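Metazoan TIR-STING fusion (Crassostrea gigas, PDB 6WT6) joins a TIR domain to a STING-type ligand-binding domain in one chain and probably takes part in innate immune signalling. Local coordinates at residues V265-F275 against P343-L354. Sequence-based numbering, arbitrary orientation.
Sequences VTDDNGEDYFF and PRLICNEIKNQL
In the STING ligand-binding domain, the beta hairpin of strands 260-266 and 272-279 packs against helix 341-356. Val265, Tyr273 and Phe275 turn one face of the hairpin to Ile346, Cys347 and Ile350. The strand 272-275 and the helix 343-354 run at 75° to each other. The methyl CG2 of Ile346 lies over one face of the Phe275 ring, 3.7 Å from its centroid, a CH-pi contact. Phe219 of strand 212-221, next to 272-279 in the sheet, also touches Ile346. Ile350 splits its branches: CD1 reaches Phe275 CD1 at 3.5 Å, while CG2 meets Tyr273 CD2. Cys347 SG sits 3.5 Å from Val265 CG2 and lies obliquely to the Tyr273 ring. Farther along, Lys351 CE passes 3.5 Å from Tyr273 OH. The extended chain of Lys351 carries NZ to Asp267, where it donates to the anti lone pair of OD2 in a 3.0 Å salt bridge. At the turn, Asp268 OD1 and Arg344 NH2 form a long salt bridge of 3.8 Å. A water donates to Asp268 OD1 and accepts a weak bond from Arg344 NH2. The contact thus passes from buried apolar side chains to charged pairs beside the turn, one direct and one long and water-bridged.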
ATOM      1  N   VAL A 265       3.399  16.331  30.492  1.00 45.13           N
ATOM      2  CA  VAL A 265       2.046  15.975  30.895  1.00 41.68           C
ATOM      3  C   VAL A 265       2.053  15.714  32.397  1.00 42.06           C
ATOM      4  O   VAL A 265       3.004  15.136  32.935  1.00 42.31           O
ATOM      5  CB  VAL A 265       1.532  14.767  30.080  1.00 43.91           C
ATOM      6  CG1 VAL A 265       2.458  13.572  30.230  1.00 48.35           C
ATOM      7  CG2 VAL A 265       0.144  14.403  30.486  1.00 46.81           C
ATOM      8  N   THR A 266       1.003  16.166  33.080  1.00 46.45           N
ATOM      9  CA  THR A 266       0.917  16.124  34.536  1.00 43.50           C
ATOM     10  C   THR A 266      -0.065  15.042  34.967  1.00 43.67           C
ATOM     11  O   THR A 266      -1.194  14.988  34.466  1.00 43.80           O
ATOM     12  CB  THR A 266       0.474  17.480  35.093  1.00 43.29           C
ATOM     13  OG1 THR A 266       1.368  18.505  34.639  1.00 44.85           O
ATOM     14  CG2 THR A 266       0.478  17.459  36.604  1.00 44.70           C
ATOM     15  N   ASP A 267       0.362  14.186  35.895  1.00 45.36           N
ATOM     16  CA  ASP A 267      -0.491  13.115  36.393  1.00 53.52           C
ATOM     17  C   ASP A 267      -1.293  13.637  37.587  1.00 62.70           C
ATOM     18  O   ASP A 267      -1.396  14.850  37.792  1.00 67.47           O
ATOM     19  CB  ASP A 267       0.357  11.879  36.716  1.00 56.17           C
ATOM     20  CG  ASP A 267       1.268  12.082  37.915  1.00 63.31           C
ATOM     21  OD1 ASP A 267       1.580  13.242  38.250  1.00 67.07           O
ATOM     22  OD2 ASP A 267       1.678  11.068  38.521  1.00 65.31           O
ATOM     23  N   ASP A 268      -1.865  12.739  38.394  1.00 65.67           N
ATOM     24  CA  ASP A 268      -2.730  13.184  39.485  1.00 69.05           C
ATOM     25  C   ASP A 268      -1.945  13.825  40.623  1.00 72.76           C
ATOM     26  O   ASP A 268      -2.482  14.684  41.330  1.00 76.46           O
ATOM     27  CB  ASP A 268      -3.557  12.019  40.019  1.00 69.93           C
ATOM     28  CG  ASP A 268      -4.426  11.386  38.955  1.00 70.63           C
ATOM     29  OD1 ASP A 268      -4.762  12.061  37.958  1.00 69.32           O
ATOM     30  OD2 ASP A 268      -4.783  10.207  39.121  1.00 71.25           O
ATOM     31  N   ASN A 269      -0.689  13.431  40.820  1.00 72.88           N
ATOM     32  CA  ASN A 269       0.130  13.938  41.913  1.00 72.16           C
ATOM     33  C   ASN A 269       0.865  15.228  41.564  1.00 70.54           C
ATOM     34  O   ASN A 269       1.707  15.674  42.350  1.00 73.59           O
ATOM     35  CB  ASN A 269       1.150  12.881  42.344  1.00 76.18           C
ATOM     36  CG  ASN A 269       0.500  11.596  42.803  1.00 82.66           C
ATOM     37  OD1 ASN A 269       0.123  10.753  41.989  1.00 85.04           O
ATOM     38  ND2 ASN A 269       0.372  11.433  44.116  1.00 85.92           N
ATOM     39  N   GLY A 270       0.579  15.830  40.415  1.00 68.19           N
ATOM     40  CA  GLY A 270       1.332  16.982  39.976  1.00 65.58           C
ATOM     41  C   GLY A 270       2.685  16.666  39.380  1.00 61.31           C
ATOM     42  O   GLY A 270       3.397  17.596  38.975  1.00 60.05           O
ATOM     43  N   GLU A 271       3.067  15.392  39.317  1.00 59.89           N
ATOM     44  CA  GLU A 271       4.337  15.010  38.711  1.00 61.58           C
ATOM     45  C   GLU A 271       4.281  15.192  37.202  1.00 54.93           C
ATOM     46  O   GLU A 271       3.390  14.662  36.532  1.00 51.39           O
ATOM     47  CB  GLU A 271       4.668  13.559  39.046  1.00 66.15           C
ATOM     48  CG  GLU A 271       4.833  13.299  40.520  1.00 72.56           C
ATOM     49  CD  GLU A 271       6.137  13.841  41.058  1.00 77.63           C
ATOM     50  OE1 GLU A 271       7.169  13.738  40.357  1.00 79.63           O
ATOM     51  OE2 GLU A 271       6.126  14.376  42.185  1.00 78.67           O
ATOM     52  N   ASP A 272       5.241  15.940  36.665  1.00 56.23           N
ATOM     53  CA  ASP A 272       5.351  16.121  35.224  1.00 55.83           C
ATOM     54  C   ASP A 272       6.062  14.924  34.613  1.00 53.32           C
ATOM     55  O   ASP A 272       7.099  14.479  35.123  1.00 53.95           O
ATOM     56  CB  ASP A 272       6.104  17.409  34.880  1.00 64.02           C
ATOM     57  CG  ASP A 272       5.353  18.654  35.309  1.00 74.85           C
ATOM     58  OD1 ASP A 272       4.150  18.539  35.599  1.00 79.84           O
ATOM     59  OD2 ASP A 272       5.983  19.734  35.407  1.00 79.82           O
ATOM     60  N   TYR A 273       5.502  14.409  33.521  1.00 48.45           N
ATOM     61  CA  TYR A 273       6.099  13.328  32.754  1.00 40.36           C
ATOM     62  C   TYR A 273       6.368  13.824  31.343  1.00 40.20           C
ATOM     63  O   TYR A 273       5.511  14.480  30.739  1.00 38.60           O
ATOM     64  CB  TYR A 273       5.186  12.102  32.739  1.00 38.37           C
ATOM     65  CG  TYR A 273       5.263  11.287  34.007  1.00 41.47           C
ATOM     66  CD1 TYR A 273       4.507  11.627  35.124  1.00 45.69           C
ATOM     67  CD2 TYR A 273       6.109  10.188  34.099  1.00 42.46           C
ATOM     68  CE1 TYR A 273       4.582  10.885  36.293  1.00 47.00           C
ATOM     69  CE2 TYR A 273       6.192   9.441  35.262  1.00 43.10           C
ATOM     70  CZ  TYR A 273       5.425   9.794  36.356  1.00 46.55           C
ATOM     71  OH  TYR A 273       5.504   9.053  37.515  1.00 45.85           O
ATOM     72  N   PHE A 274       7.556  13.519  30.832  1.00 38.07           N
ATOM     73  CA  PHE A 274       8.010  14.001  29.539  1.00 34.99           C
ATOM     74  C   PHE A 274       8.006  12.874  28.514  1.00 33.85           C
ATOM     75  O   PHE A 274       8.236  11.706  28.841  1.00 33.12           O
ATOM     76  CB  PHE A 274       9.420  14.595  29.640  1.00 35.15           C
ATOM     77  CG  PHE A 274       9.501  15.852  30.463  1.00 31.41           C
ATOM     78  CD1 PHE A 274       9.626  15.786  31.840  1.00 36.38           C
ATOM     79  CD2 PHE A 274       9.475  17.099  29.856  1.00 26.41           C
ATOM     80  CE1 PHE A 274       9.711  16.939  32.604  1.00 35.47           C
ATOM     81  CE2 PHE A 274       9.563  18.260  30.615  1.00 32.96           C
ATOM     82  CZ  PHE A 274       9.679  18.176  31.992  1.00 32.88           C
ATOM     83  N   PHE A 275       7.749  13.237  27.261  1.00 29.72           N
ATOM     84  CA  PHE A 275       7.749  12.238  26.205  1.00 29.07           C
ATOM     85  C   PHE A 275       8.008  12.910  24.866  1.00 31.29           C
ATOM     86  O   PHE A 275       7.592  14.050  24.636  1.00 30.76           O
ATOM     87  CB  PHE A 275       6.420  11.469  26.165  1.00 30.74           C
ATOM     88  CG  PHE A 275       5.218  12.326  25.849  1.00 33.07           C
ATOM     89  CD1 PHE A 275       4.598  13.081  26.838  1.00 30.31           C
ATOM     90  CD2 PHE A 275       4.696  12.361  24.565  1.00 33.02           C
ATOM     91  CE1 PHE A 275       3.487  13.860  26.546  1.00 30.99           C
ATOM     92  CE2 PHE A 275       3.583  13.136  24.268  1.00 31.13           C
ATOM     93  CZ  PHE A 275       2.979  13.885  25.260  1.00 29.42           C
ATOM     94  N   PRO A 343      -4.238  13.832  28.598  1.00 37.98           N
ATOM     95  CA  PRO A 343      -3.145  13.745  29.583  1.00 39.77           C
ATOM     96  C   PRO A 343      -3.129  12.460  30.397  1.00 39.43           C
ATOM     97  O   PRO A 343      -2.049  11.899  30.628  1.00 41.03           O
ATOM     98  CB  PRO A 343      -3.387  14.975  30.466  1.00 38.27           C
ATOM     99  CG  PRO A 343      -3.946  15.967  29.528  1.00 35.67           C
ATOM    100  CD  PRO A 343      -4.851  15.177  28.614  1.00 37.64           C
ATOM    101  N   ARG A 344      -4.291  11.974  30.846  1.00 35.52           N
ATOM    102  CA  ARG A 344      -4.305  10.757  31.653  1.00 37.53           C
ATOM    103  C   ARG A 344      -3.941   9.532  30.827  1.00 33.13           C
ATOM    104  O   ARG A 344      -3.317   8.597  31.344  1.00 33.93           O
ATOM    105  CB  ARG A 344      -5.670  10.565  32.311  1.00 42.24           C
ATOM    106  CG  ARG A 344      -5.741   9.355  33.232  1.00 48.52           C
ATOM    107  CD  ARG A 344      -7.004   9.361  34.082  1.00 60.47           C
ATOM    108  NE  ARG A 344      -7.048  10.499  34.997  1.00 68.69           N
ATOM    109  CZ  ARG A 344      -7.792  11.584  34.806  1.00 72.55           C
ATOM    110  NH1 ARG A 344      -8.565  11.682  33.732  1.00 73.96           N
ATOM    111  NH2 ARG A 344      -7.766  12.571  35.692  1.00 71.48           N
ATOM    112  N   LEU A 345      -4.319   9.516  29.550  1.00 29.33           N
ATOM    113  CA  LEU A 345      -3.951   8.402  28.687  1.00 36.24           C
ATOM    114  C   LEU A 345      -2.441   8.341  28.484  1.00 34.47           C
ATOM    115  O   LEU A 345      -1.836   7.266  28.570  1.00 35.26           O
ATOM    116  CB  LEU A 345      -4.674   8.526  27.348  1.00 42.01           C
ATOM    117  CG  LEU A 345      -4.142   7.599  26.254  1.00 48.22           C
ATOM    118  CD1 LEU A 345      -4.381   6.145  26.631  1.00 49.18           C
ATOM    119  CD2 LEU A 345      -4.781   7.933  24.918  1.00 49.64           C
ATOM    120  N   ILE A 346      -1.813   9.492  28.227  1.00 30.28           N
ATOM    121  CA  ILE A 346      -0.379   9.513  27.947  1.00 29.60           C
ATOM    122  C   ILE A 346       0.423   9.164  29.198  1.00 34.49           C
ATOM    123  O   ILE A 346       1.394   8.400  29.131  1.00 37.28           O
ATOM    124  CB  ILE A 346       0.038  10.879  27.373  1.00 30.43           C
ATOM    125  CG1 ILE A 346      -0.709  11.164  26.069  1.00 32.15           C
ATOM    126  CG2 ILE A 346       1.542  10.919  27.138  1.00 29.64           C
ATOM    127  CD1 ILE A 346      -0.413  12.535  25.478  1.00 30.72           C
ATOM    128  N   CYS A 347       0.038   9.720  30.354  1.00 37.13           N
ATOM    129  CA  CYS A 347       0.705   9.373  31.609  1.00 40.71           C
ATOM    130  C   CYS A 347       0.633   7.879  31.877  1.00 45.52           C
ATOM    131  O   CYS A 347       1.591   7.281  32.379  1.00 48.87           O
ATOM    132  CB  CYS A 347       0.086  10.140  32.777  1.00 42.67           C
ATOM    133  SG  CYS A 347       0.572  11.865  32.903  1.00 46.42           S
ATOM    134  N   ASN A 348      -0.499   7.257  31.553  1.00 46.47           N
ATOM    135  CA  ASN A 348      -0.603   5.813  31.705  1.00 45.39           C
ATOM    136  C   ASN A 348       0.388   5.092  30.798  1.00 38.53           C
ATOM    137  O   ASN A 348       1.029   4.123  31.217  1.00 37.31           O
ATOM    138  CB  ASN A 348      -2.030   5.354  31.414  1.00 48.85           C
ATOM    139  CG  ASN A 348      -2.875   5.251  32.667  1.00 54.48           C
ATOM    140  OD1 ASN A 348      -2.743   4.297  33.436  1.00 60.35           O
ATOM    141  ND2 ASN A 348      -3.757   6.221  32.872  1.00 51.36           N
ATOM    142  N   GLU A 349       0.531   5.550  29.550  1.00 34.52           N
ATOM    143  CA  GLU A 349       1.449   4.884  28.631  1.00 35.46           C
ATOM    144  C   GLU A 349       2.900   5.119  29.023  1.00 30.25           C
ATOM    145  O   GLU A 349       3.723   4.203  28.932  1.00 34.77           O
ATOM    146  CB  GLU A 349       1.196   5.348  27.197  1.00 39.61           C
ATOM    147  CG  GLU A 349       0.094   4.580  26.488  1.00 46.96           C
ATOM    148  CD  GLU A 349       0.419   3.105  26.305  1.00 55.98           C
ATOM    149  OE1 GLU A 349       1.606   2.720  26.422  1.00 58.16           O
ATOM    150  OE2 GLU A 349      -0.522   2.325  26.045  1.00 60.94           O
ATOM    151  N   ILE A 350       3.235   6.335  29.459  1.00 26.80           N
ATOM    152  CA  ILE A 350       4.608   6.634  29.857  1.00 30.17           C
ATOM    153  C   ILE A 350       5.023   5.771  31.040  1.00 38.50           C
ATOM    154  O   ILE A 350       6.128   5.213  31.065  1.00 41.43           O
ATOM    155  CB  ILE A 350       4.756   8.133  30.176  1.00 31.10           C
ATOM    156  CG1 ILE A 350       4.563   8.978  28.915  1.00 33.42           C
ATOM    157  CG2 ILE A 350       6.111   8.414  30.808  1.00 28.69           C
ATOM    158  CD1 ILE A 350       4.650  10.464  29.170  1.00 29.98           C
ATOM    159  N   LYS A 351       4.144   5.645  32.037  1.00 41.67           N
ATOM    160  CA  LYS A 351       4.464   4.837  33.211  1.00 43.64           C
ATOM    161  C   LYS A 351       4.571   3.360  32.854  1.00 46.60           C
ATOM    162  O   LYS A 351       5.416   2.643  33.402  1.00 49.21           O
ATOM    163  CB  LYS A 351       3.412   5.060  34.298  1.00 42.05           C
ATOM    164  CG  LYS A 351       3.407   6.470  34.867  1.00 43.61           C
ATOM    165  CD  LYS A 351       2.270   6.677  35.856  1.00 44.83           C
ATOM    166  CE  LYS A 351       2.310   8.079  36.442  1.00 46.13           C
ATOM    167  NZ  LYS A 351       1.232   8.307  37.445  1.00 49.62           N
ATOM    168  N   ASN A 352       3.728   2.888  31.932  1.00 44.08           N
ATOM    169  CA  ASN A 352       3.811   1.498  31.497  1.00 46.42           C
ATOM    170  C   ASN A 352       5.148   1.208  30.825  1.00 48.37           C
ATOM    171  O   ASN A 352       5.749   0.149  31.045  1.00 49.96           O
ATOM    172  CB  ASN A 352       2.650   1.184  30.552  1.00 46.11           C
ATOM    173  CG  ASN A 352       2.612  -0.271  30.136  1.00 50.51           C
ATOM    174  OD1 ASN A 352       2.518  -1.165  30.976  1.00 57.19           O
ATOM    175  ND2 ASN A 352       2.659  -0.517  28.832  1.00 48.92           N
ATOM    176  N   GLN A 353       5.636   2.144  30.009  1.00 41.77           N
ATOM    177  CA  GLN A 353       6.898   1.923  29.318  1.00 40.86           C
ATOM    178  C   GLN A 353       8.086   2.028  30.265  1.00 47.50           C
ATOM    179  O   GLN A 353       9.096   1.345  30.063  1.00 49.27           O
ATOM    180  CB  GLN A 353       7.041   2.910  28.160  1.00 34.85           C
ATOM    181  CG  GLN A 353       6.005   2.715  27.068  1.00 31.28           C
ATOM    182  CD  GLN A 353       5.992   1.298  26.527  1.00 36.13           C
ATOM    183  OE1 GLN A 353       7.044   0.683  26.331  1.00 40.25           O
ATOM    184  NE2 GLN A 353       4.797   0.768  26.289  1.00 34.03           N
ATOM    185  N   LEU A 354       7.987   2.865  31.302  1.00 50.21           N
ATOM    186  CA  LEU A 354       9.071   2.957  32.276  1.00 48.01           C
ATOM    187  C   LEU A 354       9.215   1.667  33.074  1.00 56.76           C
ATOM    188  O   LEU A 354      10.331   1.303  33.462  1.00 61.21           O
ATOM    189  CB  LEU A 354       8.846   4.145  33.210  1.00 39.40           C
ATOM    190  CG  LEU A 354       9.112   5.536  32.627  1.00 34.73           C
ATOM    191  CD1 LEU A 354       8.533   6.621  33.518  1.00 37.31           C
ATOM    192  CD2 LEU A 354      10.604   5.756  32.442  1.00 32.47           C
TER
HETATM  193  O   HOH W   1      -5.549  14.306  37.346  1.00 74.31           O